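Local coordinates for protein ATP-dependent DNA helicase PIF1 (Candida albicans, PDB 7OTJ) that uses the energy of ATP hydrolysis to unwind DNA in the 5'-3' direction and probably resolves G-quadruplexes, safeguarding nuclear and mitochondrial genome stability, at residues I137-C142 / K177-R182; K86-K89 / K93-T96; K13-G18 / K40-K45; L116-N121 / E166-F171. One frame throughout, in Å; residues are numbered along the deposited sequence.

Interaction 1 (I137-C142 / K177-R182)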
loop_
_atom_site.group_PDB
_atom_site.type_symbol
_atom_site.label_atom_id
_atom_site.label_comp_id
_atom_site.label_asym_id
_atom_site.label_seq_id
_atom_site.Cartn_x
_atom_site.Cartn_y
_atom_site.Cartn_z
ATOM N N ILE A 137 -8.567 -15.491 16.897
ATOM C CA ILE A 137 -8.190 -14.113 16.603
ATOM C C ILE A 137 -9.413 -13.346 16.127
ATOM O O ILE A 137 -10.193 -13.842 15.306
ATOM C CB ILE A 137 -7.063 -14.072 15.560
ATOM C CG1 ILE A 137 -5.813 -14.773 16.105
ATOM C CG2 ILE A 137 -6.778 -12.636 15.152
ATOM C CD1 ILE A 137 -4.722 -14.996 15.074
ATOM N N GLN A 138 -9.597 -12.137 16.646
ATOM C CA GLN A 138 -10.661 -11.275 16.151
ATOM C C GLN A 138 -10.250 -10.707 14.792
ATOM O O GLN A 138 -9.232 -10.016 14.678
ATOM C CB GLN A 138 -10.952 -10.151 17.143
ATOM C CG GLN A 138 -12.057 -9.196 16.690
ATOM C CD GLN A 138 -12.173 -7.967 17.579
ATOM O OE1 GLN A 138 -11.464 -7.835 18.576
ATOM N NE2 GLN A 138 -13.073 -7.061 17.217
ATOM N N LEU A 139 -11.029 -11.012 13.761
ATOM C CA LEU A 139 -10.738 -10.533 12.420
ATOM C C LEU A 139 -11.485 -9.227 12.183
ATOM O O LEU A 139 -12.700 -9.153 12.397
ATOM C CB LEU A 139 -11.137 -11.584 11.387
ATOM C CG LEU A 139 -10.869 -11.259 9.922
ATOM C CD1 LEU A 139 -9.384 -11.066 9.692
ATOM C CD2 LEU A 139 -11.404 -12.378 9.054
ATOM N N VAL A 140 -10.751 -8.195 11.766
ATOM C CA VAL A 140 -11.323 -6.890 11.432
ATOM C C VAL A 140 -10.921 -6.593 9.994
ATOM O O VAL A 140 -9.798 -6.143 9.734
ATOM C CB VAL A 140 -10.851 -5.776 12.373
ATOM C CG1 VAL A 140 -11.420 -4.419 11.922
ATOM C CG2 VAL A 140 -11.230 -6.085 13.831
ATOM N N ALA A 141 -11.816 -6.876 9.053
ATOM C CA ALA A 141 -11.570 -6.600 7.647
ATOM C C ALA A 141 -12.125 -5.234 7.271
ATOM O O ALA A 141 -13.223 -4.856 7.688
ATOM C CB ALA A 141 -12.203 -7.676 6.766
ATOM N N CYS A 142 -11.376 -4.512 6.445
ATOM C CA CYS A 142 -11.724 -3.142 6.099
ATOM C C CYS A 142 -11.367 -2.896 4.642
ATOM O O CYS A 142 -10.229 -3.147 4.234
ATOM C CB CYS A 142 -10.992 -2.156 7.014
ATOM S SG CYS A 142 -11.175 -0.427 6.566
ATOM N N LYS A 177 -16.662 -16.671 5.566
ATOM C CA LYS A 177 -18.046 -16.935 5.940
ATOM C C LYS A 177 -18.175 -17.411 7.382
ATOM O O LYS A 177 -19.190 -17.141 8.031
ATOM C CB LYS A 177 -18.657 -17.952 4.977
ATOM C CG LYS A 177 -18.585 -17.512 3.531
ATOM C CD LYS A 177 -19.240 -18.514 2.596
ATOM C CE LYS A 177 -19.113 -18.070 1.143
ATOM N NZ LYS A 177 -19.690 -19.064 0.200
ATOM N N GLU A 178 -17.174 -18.117 7.901
ATOM C CA GLU A 178 -17.250 -18.598 9.271
ATOM C C GLU A 178 -16.697 -17.602 10.285
ATOM O O GLU A 178 -16.991 -17.734 11.477
ATOM C CB GLU A 178 -16.523 -19.943 9.405
ATOM C CG GLU A 178 -15.024 -19.831 9.488
ATOM C CD GLU A 178 -14.365 -21.149 9.807
ATOM O OE1 GLU A 178 -15.082 -22.167 9.930
ATOM O OE2 GLU A 178 -13.125 -21.170 9.939
ATOM N N THR A 179 -15.950 -16.586 9.850
ATOM C CA THR A 179 -15.342 -15.634 10.776
ATOM C C THR A 179 -16.088 -14.307 10.841
ATOM O O THR A 179 -16.377 -13.818 11.939
ATOM C CB THR A 179 -13.879 -15.368 10.409
ATOM O OG1 THR A 179 -13.179 -16.608 10.268
ATOM C CG2 THR A 179 -13.223 -14.556 11.507
ATOM N N ILE A 180 -16.370 -13.693 9.688
ATOM C CA ILE A 180 -17.041 -12.395 9.656
ATOM C C ILE A 180 -18.445 -12.553 10.220
ATOM O O ILE A 180 -19.253 -13.336 9.710
ATOM C CB ILE A 180 -17.068 -11.831 8.228
ATOM C CG1 ILE A 180 -15.648 -11.576 7.729
ATOM C CG2 ILE A 180 -17.905 -10.558 8.152
ATOM C CD1 ILE A 180 -14.871 -10.611 8.590
ATOM N N GLN A 181 -18.730 -11.839 11.303
ATOM C CA GLN A 181 -20.027 -11.941 11.956
ATOM C C GLN A 181 -20.961 -10.788 11.624
ATOM O O GLN A 181 -22.175 -10.917 11.820
ATOM C CB GLN A 181 -19.846 -12.021 13.474
ATOM C CG GLN A 181 -18.851 -13.078 13.908
ATOM C CD GLN A 181 -18.691 -13.121 15.410
ATOM O OE1 GLN A 181 -17.772 -12.516 15.969
ATOM N NE2 GLN A 181 -19.598 -13.831 16.079
ATOM N N ARG A 182 -20.432 -9.674 11.136
ATOM C CA ARG A 182 -21.234 -8.482 10.927
ATOM C C ARG A 182 -20.575 -7.658 9.835
ATOM O O ARG A 182 -19.350 -7.656 9.694
ATOM C CB ARG A 182 -21.370 -7.664 12.220
ATOM C CG ARG A 182 -22.602 -6.775 12.273
ATOM C CD ARG A 182 -22.418 -5.600 13.235
ATOM N NE ARG A 182 -23.681 -4.957 13.583
ATOM C CZ ARG A 182 -24.404 -4.209 12.759
ATOM N NH1 ARG A 182 -24.033 -4.003 11.504
ATOM N NH2 ARG A 182 -25.531 -3.659 13.202
#
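L139 and A141 of strand 138-143 meet T179 and I180, at the end of helix 174-179, in a buried apolar contact between a helix and the central parallel sheet of the N-terminal P-loop NTPase domain. Alternate residues of the strand, L139 and A141, direct their side chains to this face of the sheet. The tightest approach brings the methyl CG2 of T179 to 3.6 Å from CB of L139, and the two side chains cross at about a right angle. CG2 lies anti to the backbone N of T179, which leaves OG1 to turn away and hydrogen-bond to the carbonyl of A175 one helical turn back, so the buried hydroxyl is satisfied within its own helix.

I180, where the chain leaves helical geometry, reaches back with the end of its side chain. Its CD1 lies 3.9 Å from CD2 of L139 and more loosely, at 4.4 Å, from CB of A141. No hydrogen bond joins the segments; the backbone N of L139 bonds to the hydroxyl of S20. Strand 103-107 flanks 138-143 on one side, where I106 touches L139, and strand 21-25 on the other, where F22 touches both A141 and I180.

Interaction 2 (K86-K89 / K93-T96)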
loop_
_atom_site.group_PDB
_atom_site.type_symbol
_atom_site.label_atom_id
_atom_site.label_comp_id
_atom_site.label_asym_id
_atom_site.label_seq_id
_atom_site.Cartn_x
_atom_site.Cartn_y
_atom_site.Cartn_z
ATOM N N LYS A 86 5.227 -25.329 8.637
ATOM C CA LYS A 86 6.594 -25.619 9.059
ATOM C C LYS A 86 7.495 -24.404 8.872
ATOM O O LYS A 86 8.326 -24.102 9.737
ATOM C CB LYS A 86 7.148 -26.829 8.297
ATOM C CG LYS A 86 6.337 -28.113 8.458
ATOM C CD LYS A 86 7.175 -29.361 8.171
ATOM C CE LYS A 86 7.835 -29.310 6.801
ATOM N NZ LYS A 86 6.837 -29.133 5.710
ATOM N N LYS A 87 7.334 -23.686 7.758
ATOM C CA LYS A 87 8.139 -22.490 7.522
ATOM C C LYS A 87 7.901 -21.450 8.608
ATOM O O LYS A 87 8.849 -20.861 9.139
ATOM C CB LYS A 87 7.834 -21.905 6.142
ATOM C CG LYS A 87 8.644 -20.660 5.812
ATOM C CD LYS A 87 8.295 -20.124 4.436
ATOM C CE LYS A 87 9.164 -18.928 4.081
ATOM N NZ LYS A 87 8.901 -18.433 2.704
ATOM N N ILE A 88 6.633 -21.200 8.942
ATOM C CA ILE A 88 6.319 -20.218 9.971
ATOM C C ILE A 88 6.847 -20.665 11.326
ATOM O O ILE A 88 7.272 -19.835 12.139
ATOM C CB ILE A 88 4.803 -19.956 9.993
ATOM C CG1 ILE A 88 4.384 -19.316 8.666
ATOM C CG2 ILE A 88 4.418 -19.075 11.176
ATOM C CD1 ILE A 88 2.902 -19.133 8.503
ATOM N N LYS A 89 6.862 -21.975 11.584
ATOM C CA LYS A 89 7.372 -22.453 12.865
ATOM C C LYS A 89 8.884 -22.293 12.972
ATOM O O LYS A 89 9.417 -22.197 14.085
ATOM C CB LYS A 89 6.979 -23.917 13.077
ATOM C CG LYS A 89 5.525 -24.107 13.485
ATOM C CD LYS A 89 5.200 -25.562 13.774
ATOM C CE LYS A 89 3.747 -25.730 14.190
ATOM N NZ LYS A 89 3.407 -27.148 14.504
ATOM N N LYS A 93 10.216 -15.616 15.349
ATOM C CA LYS A 93 9.629 -14.296 15.537
ATOM C C LYS A 93 8.190 -14.267 15.034
ATOM O O LYS A 93 7.298 -13.750 15.718
ATOM C CB LYS A 93 10.483 -13.246 14.824
ATOM C CG LYS A 93 9.791 -11.910 14.595
ATOM C CD LYS A 93 10.629 -10.997 13.702
ATOM C CE LYS A 93 10.894 -11.621 12.333
ATOM N NZ LYS A 93 9.644 -11.957 11.592
ATOM N N ALA A 94 7.938 -14.862 13.864
ATOM C CA ALA A 94 6.579 -14.907 13.332
ATOM C C ALA A 94 5.721 -15.926 14.065
ATOM O O ALA A 94 4.526 -15.696 14.277
ATOM C CB ALA A 94 6.607 -15.229 11.837
ATOM N N PHE A 95 6.311 -17.050 14.474
ATOM C CA PHE A 95 5.538 -18.034 15.217
ATOM C C PHE A 95 5.054 -17.461 16.539
ATOM O O PHE A 95 3.899 -17.671 16.930
ATOM C CB PHE A 95 6.366 -19.296 15.443
ATOM C CG PHE A 95 5.662 -20.339 16.262
ATOM C CD1 PHE A 95 4.485 -20.916 15.810
ATOM C CD2 PHE A 95 6.178 -20.746 17.478
ATOM C CE1 PHE A 95 3.837 -21.877 16.560
ATOM C CE2 PHE A 95 5.538 -21.708 18.231
ATOM C CZ PHE A 95 4.365 -22.274 17.772
ATOM N N THR A 96 5.912 -16.708 17.232
ATOM C CA THR A 96 5.482 -16.067 18.469
ATOM C C THR A 96 4.372 -15.058 18.201
ATOM O O THR A 96 3.373 -15.010 18.931
ATOM C CB THR A 96 6.675 -15.391 19.157
ATOM O OG1 THR A 96 7.642 -16.383 19.531
ATOM C CG2 THR A 96 6.229 -14.646 20.402
#
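The tight junction between two consecutive helices, 81-90 and 92-100, brings I88 and K89 against A94 and F95. The alpha carbons of K89 and F95 are only 5.3 Å apart, so the contact is made largely by short reaches near the backbone. CB of F95 sits 3.5 Å from the carbonyl O of I88, the nearest approach between the segments. From there CG of the phenylalanine stands anti to its own backbone N (chi1 177°), which swings the ring across to the K89 side chain, the two crossing at a slant.

K89 meets this ring with its methylene part. Its CG is 4.1 Å from CD1 of F95 and nearly as close to CE1, while the rest of the extended lysine leads away from the ring, amino group included. The arrangement is therefore aliphatic against aromatic and gives no ground for a cation-pi interaction. Deeper in the junction, CG2 of I88 comes within 4.5 Å of the methyl of A94, a looser apolar touch between two buried side chains.

The junction belongs to the N-terminal helicase domain, where N91 stands between the two helices. Its OD1 accepts a hydrogen bond from the backbone N of A94 and a weak one from that of K93, so that one side-chain oxygen holds the start of helix 92-100. Helix 114-128 packs against the pair: L127 touches I88, K89 and F95, and N126 also meets K89. F74, from a loop, adds a further contact to I88.

Interaction 3 (K13-G18 / K40-K45)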
loop_
_atom_site.group_PDB
_atom_site.type_symbol
_atom_site.label_atom_id
_atom_site.label_comp_id
_atom_site.label_asym_id
_atom_site.label_seq_id
_atom_site.Cartn_x
_atom_site.Cartn_y
_atom_site.Cartn_z
ATOM N N LYS A 13 -17.248 1.087 18.175
ATOM C CA LYS A 13 -17.927 0.444 19.298
ATOM C C LYS A 13 -18.042 -1.059 19.093
ATOM O O LYS A 13 -17.815 -1.840 20.025
ATOM C CB LYS A 13 -19.313 1.062 19.486
ATOM C CG LYS A 13 -20.189 0.378 20.530
ATOM C CD LYS A 13 -21.591 0.987 20.546
ATOM C CE LYS A 13 -22.540 0.226 21.461
ATOM N NZ LYS A 13 -22.132 0.320 22.887
ATOM N N GLN A 14 -18.400 -1.483 17.879
ATOM C CA GLN A 14 -18.534 -2.909 17.605
ATOM C C GLN A 14 -17.187 -3.613 17.671
ATOM O O GLN A 14 -17.077 -4.701 18.249
ATOM C CB GLN A 14 -19.174 -3.118 16.232
ATOM C CG GLN A 14 -20.506 -2.418 16.058
ATOM C CD GLN A 14 -21.556 -2.961 16.992
ATOM O OE1 GLN A 14 -21.614 -4.165 17.241
ATOM N NE2 GLN A 14 -22.389 -2.077 17.526
ATOM N N VAL A 15 -16.149 -3.004 17.095
ATOM C CA VAL A 15 -14.830 -3.627 17.107
ATOM C C VAL A 15 -14.341 -3.813 18.538
ATOM O O VAL A 15 -13.807 -4.870 18.890
ATOM C CB VAL A 15 -13.840 -2.807 16.263
ATOM C CG1 VAL A 15 -12.449 -3.408 16.345
ATOM C CG2 VAL A 15 -14.314 -2.749 14.812
ATOM N N LEU A 16 -14.531 -2.801 19.387
ATOM C CA LEU A 16 -14.094 -2.903 20.775
ATOM C C LEU A 16 -14.910 -3.905 21.581
ATOM O O LEU A 16 -14.489 -4.275 22.682
ATOM C CB LEU A 16 -14.159 -1.531 21.449
ATOM C CG LEU A 16 -13.253 -0.433 20.881
ATOM C CD1 LEU A 16 -13.423 0.853 21.673
ATOM C CD2 LEU A 16 -11.793 -0.863 20.858
ATOM N N SER A 17 -16.053 -4.358 21.066
ATOM C CA SER A 17 -16.846 -5.374 21.745
ATOM C C SER A 17 -16.351 -6.789 21.466
ATOM O O SER A 17 -16.876 -7.736 22.059
ATOM C CB SER A 17 -18.310 -5.260 21.328
ATOM O OG SER A 17 -18.475 -5.721 19.996
ATOM N N GLY A 18 -15.385 -6.952 20.560
ATOM C CA GLY A 18 -14.753 -8.222 20.283
ATOM C C GLY A 18 -15.289 -8.948 19.068
ATOM O O GLY A 18 -14.740 -9.994 18.699
ATOM N N LYS A 40 -5.465 2.433 18.003
ATOM C CA LYS A 40 -5.089 3.096 19.249
ATOM C C LYS A 40 -5.884 2.552 20.432
ATOM O O LYS A 40 -5.318 2.239 21.487
ATOM C CB LYS A 40 -5.291 4.603 19.108
ATOM C CG LYS A 40 -4.585 5.433 20.149
ATOM C CD LYS A 40 -4.850 6.905 19.923
ATOM C CE LYS A 40 -4.000 7.752 20.845
ATOM N NZ LYS A 40 -2.557 7.612 20.512
ATOM N N SER A 41 -7.205 2.428 20.271
ATOM C CA SER A 41 -8.047 1.924 21.354
ATOM C C SER A 41 -7.748 0.458 21.649
ATOM O O SER A 41 -7.561 0.075 22.810
ATOM C CB SER A 41 -9.525 2.106 21.003
ATOM O OG SER A 41 -9.892 3.474 20.995
ATOM N N LEU A 42 -7.708 -0.378 20.609
ATOM C CA LEU A 42 -7.435 -1.796 20.808
ATOM C C LEU A 42 -6.068 -2.047 21.431
ATOM O O LEU A 42 -5.867 -3.099 22.043
ATOM C CB LEU A 42 -7.555 -2.552 19.481
ATOM C CG LEU A 42 -8.965 -2.905 18.995
ATOM C CD1 LEU A 42 -8.902 -3.721 17.718
ATOM C CD2 LEU A 42 -9.704 -3.681 20.062
ATOM N N ARG A 43 -5.137 -1.097 21.333
ATOM C CA ARG A 43 -3.792 -1.310 21.855
ATOM C C ARG A 43 -3.636 -0.869 23.303
ATOM O O ARG A 43 -2.733 -1.365 23.988
ATOM C CB ARG A 43 -2.757 -0.595 20.980
ATOM C CG ARG A 43 -2.408 -1.387 19.741
ATOM C CD ARG A 43 -1.290 -0.770 18.940
ATOM N NE ARG A 43 -0.826 -1.703 17.920
ATOM C CZ ARG A 43 0.041 -1.404 16.965
ATOM N NH1 ARG A 43 0.538 -0.181 16.840
ATOM N NH2 ARG A 43 0.418 -2.353 16.112
ATOM N N ASP A 44 -4.463 0.068 23.775
ATOM C CA ASP A 44 -4.609 0.269 25.213
ATOM C C ASP A 44 -4.959 -1.041 25.910
ATOM O O ASP A 44 -4.471 -1.322 27.010
ATOM C CB ASP A 44 -5.685 1.322 25.492
ATOM C CG ASP A 44 -5.246 2.726 25.118
ATOM O OD1 ASP A 44 -4.033 3.013 25.197
ATOM O OD2 ASP A 44 -6.117 3.545 24.754
ATOM N N LYS A 45 -5.809 -1.852 25.279
ATOM C CA LYS A 45 -6.263 -3.112 25.860
ATOM C C LYS A 45 -5.239 -4.227 25.656
ATOM O O LYS A 45 -4.765 -4.832 26.623
ATOM C CB LYS A 45 -7.617 -3.494 25.256
ATOM C CG LYS A 45 -8.560 -4.197 26.207
ATOM C CD LYS A 45 -10.000 -3.890 25.835
ATOM C CE LYS A 45 -10.274 -2.397 25.939
ATOM N NZ LYS A 45 -9.872 -1.846 27.269
#
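L16 and V15, near the end of helix 6-16, pack on L42 and S41 of helix 31-45, the helix that follows the Walker A P-loop in this nucleotide-binding domain. The first shell consists entirely of carbon contacts. CD2 of L16 approaches CD2 of L42 to 3.6 Å and also lies 3.7 Å from CB of S41, so one methyl bridges two consecutive residues of the facing helix. CD1 of the same leucine leans on S41 CB from farther off, at 4.1 Å. On the more buried side, CG1 of V15 comes to 3.8 Å from CD1 of L42, their side chains crossing at about a right angle. The two methyls of L42 are thereby shared out, CD1 to the valine and CD2 to the leucine.

The next shell sets these groups in place. V15 points CG1 across the contact with that methyl anti to its backbone N (chi1 176°), and its side chain also rests on L21 of strand 21-25. V50 of strand 50-54 touches L42 as well. S41 presents its CB to L16, while its hydroxyl makes a weak hydrogen bond to the carbonyl of S37 within its own helix.

The helix closes at G18 in a Schellman motif. G18 takes the positive phi, 99°, that this ending requires, and its backbone N bonds to the carbonyl O of V15 at 3.1 Å.

Interaction 4 (L116-N121 / E166-F171)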
loop_
_atom_site.group_PDB
_atom_site.type_symbol
_atom_site.label_atom_id
_atom_site.label_comp_id
_atom_site.label_asym_id
_atom_site.label_seq_id
_atom_site.Cartn_x
_atom_site.Cartn_y
_atom_site.Cartn_z
ATOM N N LEU A 116 -5.734 -17.243 -0.195
ATOM C CA LEU A 116 -4.772 -16.852 0.827
ATOM C C LEU A 116 -5.439 -16.795 2.192
ATOM O O LEU A 116 -4.872 -17.252 3.192
ATOM C CB LEU A 116 -4.160 -15.496 0.482
ATOM C CG LEU A 116 -3.010 -15.054 1.381
ATOM C CD1 LEU A 116 -1.747 -15.835 1.051
ATOM C CD2 LEU A 116 -2.778 -13.559 1.252
ATOM N N LEU A 117 -6.661 -16.261 2.244
ATOM C CA LEU A 117 -7.361 -16.121 3.513
ATOM C C LEU A 117 -7.688 -17.479 4.124
ATOM O O LEU A 117 -7.674 -17.628 5.352
ATOM C CB LEU A 117 -8.624 -15.289 3.310
ATOM C CG LEU A 117 -9.217 -14.732 4.600
ATOM C CD1 LEU A 117 -8.278 -13.693 5.218
ATOM C CD2 LEU A 117 -10.612 -14.166 4.359
ATOM N N ASN A 118 -8.001 -18.474 3.285
ATOM C CA ASN A 118 -8.271 -19.823 3.779
ATOM C C ASN A 118 -7.019 -20.468 4.364
ATOM O O ASN A 118 -7.096 -21.185 5.370
ATOM C CB ASN A 118 -8.841 -20.691 2.655
ATOM C CG ASN A 118 -10.318 -20.426 2.398
ATOM O OD1 ASN A 118 -11.031 -19.939 3.272
ATOM N ND2 ASN A 118 -10.786 -20.762 1.198
ATOM N N LYS A 119 -5.857 -20.222 3.752
ATOM C CA LYS A 119 -4.602 -20.694 4.327
ATOM C C LYS A 119 -4.329 -20.012 5.660
ATOM O O LYS A 119 -3.982 -20.668 6.648
ATOM C CB LYS A 119 -3.444 -20.449 3.358
ATOM C CG LYS A 119 -3.537 -21.213 2.047
ATOM C CD LYS A 119 -2.330 -20.940 1.161
ATOM C CE LYS A 119 -2.254 -21.933 0.018
ATOM N NZ LYS A 119 -1.045 -21.707 -0.818
ATOM N N LEU A 120 -4.488 -18.688 5.708
ATOM C CA LEU A 120 -4.300 -17.973 6.966
ATOM C C LEU A 120 -5.219 -18.522 8.046
ATOM O O LEU A 120 -4.815 -18.646 9.207
ATOM C CB LEU A 120 -4.547 -16.480 6.762
ATOM C CG LEU A 120 -3.484 -15.754 5.931
ATOM C CD1 LEU A 120 -3.959 -14.369 5.509
ATOM C CD2 LEU A 120 -2.184 -15.669 6.715
ATOM N N ASN A 121 -6.458 -18.862 7.678
ATOM C CA ASN A 121 -7.397 -19.426 8.642
ATOM C C ASN A 121 -6.880 -20.743 9.212
ATOM O O ASN A 121 -6.817 -20.921 10.435
ATOM C CB ASN A 121 -8.761 -19.617 7.981
ATOM C CG ASN A 121 -9.853 -19.924 8.986
ATOM O OD1 ASN A 121 -9.701 -19.667 10.182
ATOM N ND2 ASN A 121 -10.965 -20.470 8.506
ATOM N N GLU A 166 -10.728 -17.641 -11.974
ATOM C CA GLU A 166 -9.481 -17.624 -11.212
ATOM C C GLU A 166 -9.546 -16.620 -10.063
ATOM O O GLU A 166 -9.012 -16.874 -8.975
ATOM C CB GLU A 166 -8.300 -17.314 -12.137
ATOM C CG GLU A 166 -6.940 -17.280 -11.442
ATOM C CD GLU A 166 -6.469 -18.652 -10.989
ATOM O OE1 GLU A 166 -6.247 -19.524 -11.855
ATOM O OE2 GLU A 166 -6.321 -18.859 -9.765
ATOM N N VAL A 167 -10.204 -15.482 -10.281
ATOM C CA VAL A 167 -10.302 -14.440 -9.263
ATOM C C VAL A 167 -11.224 -14.947 -8.157
ATOM O O VAL A 167 -12.419 -15.164 -8.376
ATOM C CB VAL A 167 -10.810 -13.116 -9.852
ATOM C CG1 VAL A 167 -10.823 -12.033 -8.790
ATOM C CG2 VAL A 167 -9.945 -12.690 -11.027
ATOM N N PHE A 168 -10.655 -15.170 -6.976
ATOM C CA PHE A 168 -11.368 -15.697 -5.816
ATOM C C PHE A 168 -11.410 -14.599 -4.756
ATOM O O PHE A 168 -10.429 -14.380 -4.040
ATOM C CB PHE A 168 -10.690 -16.964 -5.303
ATOM C CG PHE A 168 -11.530 -17.758 -4.358
ATOM C CD1 PHE A 168 -12.759 -18.258 -4.757
ATOM C CD2 PHE A 168 -11.088 -18.021 -3.072
ATOM C CE1 PHE A 168 -13.539 -18.997 -3.884
ATOM C CE2 PHE A 168 -11.861 -18.762 -2.198
ATOM C CZ PHE A 168 -13.085 -19.249 -2.603
ATOM N N PHE A 169 -12.526 -13.874 -4.690
ATOM C CA PHE A 169 -12.620 -12.756 -3.762
ATOM C C PHE A 169 -12.617 -13.241 -2.311
ATOM O O PHE A 169 -12.931 -14.396 -2.006
ATOM C CB PHE A 169 -13.880 -11.931 -4.038
ATOM C CG PHE A 169 -13.818 -11.127 -5.305
ATOM C CD1 PHE A 169 -14.328 -11.636 -6.488
ATOM C CD2 PHE A 169 -13.251 -9.861 -5.315
ATOM C CE1 PHE A 169 -14.272 -10.898 -7.663
ATOM C CE2 PHE A 169 -13.194 -9.118 -6.490
ATOM C CZ PHE A 169 -13.704 -9.638 -7.660
ATOM N N ALA A 170 -12.292 -12.317 -1.404
ATOM C CA ALA A 170 -12.178 -12.684 0.003
ATOM C C ALA A 170 -13.519 -13.125 0.570
ATOM O O ALA A 170 -13.576 -14.063 1.374
ATOM C CB ALA A 170 -11.619 -11.512 0.809
ATOM N N PHE A 171 -14.610 -12.470 0.154
ATOM C CA PHE A 171 -15.938 -12.782 0.670
ATOM C C PHE A 171 -16.469 -14.130 0.206
ATOM O O PHE A 171 -17.548 -14.534 0.652
ATOM C CB PHE A 171 -16.935 -11.680 0.300
ATOM C CG PHE A 171 -17.023 -11.384 -1.180
ATOM C CD1 PHE A 171 -17.771 -12.190 -2.026
ATOM C CD2 PHE A 171 -16.395 -10.268 -1.712
ATOM C CE1 PHE A 171 -17.865 -11.900 -3.385
ATOM C CE2 PHE A 171 -16.490 -9.972 -3.059
ATOM C CZ PHE A 171 -17.224 -10.787 -3.897
#
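N118 of helix 114-128 reaches the ring of F168 by way of its amide nitrogen. Its CB leaves the helix obliquely to the facing loop, and CG, set anti to the residue's own carbonyl carbon (chi1 -79°), carries the amide nearer. At the tip the two branches part. ND2 comes to 4.1 Å from CE2 of F168, at the ring edge and near its plane, with the amide and ring planes 56° apart. This is van der Waals contact at the rim, with no hydrogen bond assigned. OD1 instead accepts a hydrogen bond from the backbone N of A175, in the first turn of helix 174-179, which is consistent with the amide being held in this rotation.

F168 and A170 belong to the loop between strand 138-143 and helix 174-179 within the P-loop NTPase domain, and helix 114-128 meets this loop through N118 and L117. The phenylalanine ring has further company, stacking with H115 one turn before N118, while its backbone hydrogen-bonds with G114.

One residue earlier on the helix, L117 points toward the loop and brings CD2 to 4.2 Å from the carbonyl O of A170. That oxygen accepts a hydrogen bond from the hydroxyl of S173, and the leucine methyl makes no more than a loose contact with it. L117 also touches S173 and A175, and W176 packs on the side chain of A170.

Overall arrangement
All four contacts lie in the N-terminal helicase domain, and interaction 1 is the hub. Its Q138 NE2 donates to V15 O of interaction 3 across 2.9 Å, and V140 CG2 packs on V15 CG1. Its E178 OE2 accepts from N121 ND2 of interaction 4 at 2.7 Å, linking helix 174-179 to helix 114-128. Centres of interactions 1 and 3 are 14 Å apart, those of 1 and 4 13 Å. Interaction 2 stands apart, its nearest atoms about 6 Å from interaction 4 and about 6 Å from the bound nucleic acid. The side chain of A141 lies about 10 Å from that of K31 in the P-loop and about 12 Å from the bound magnesium ion.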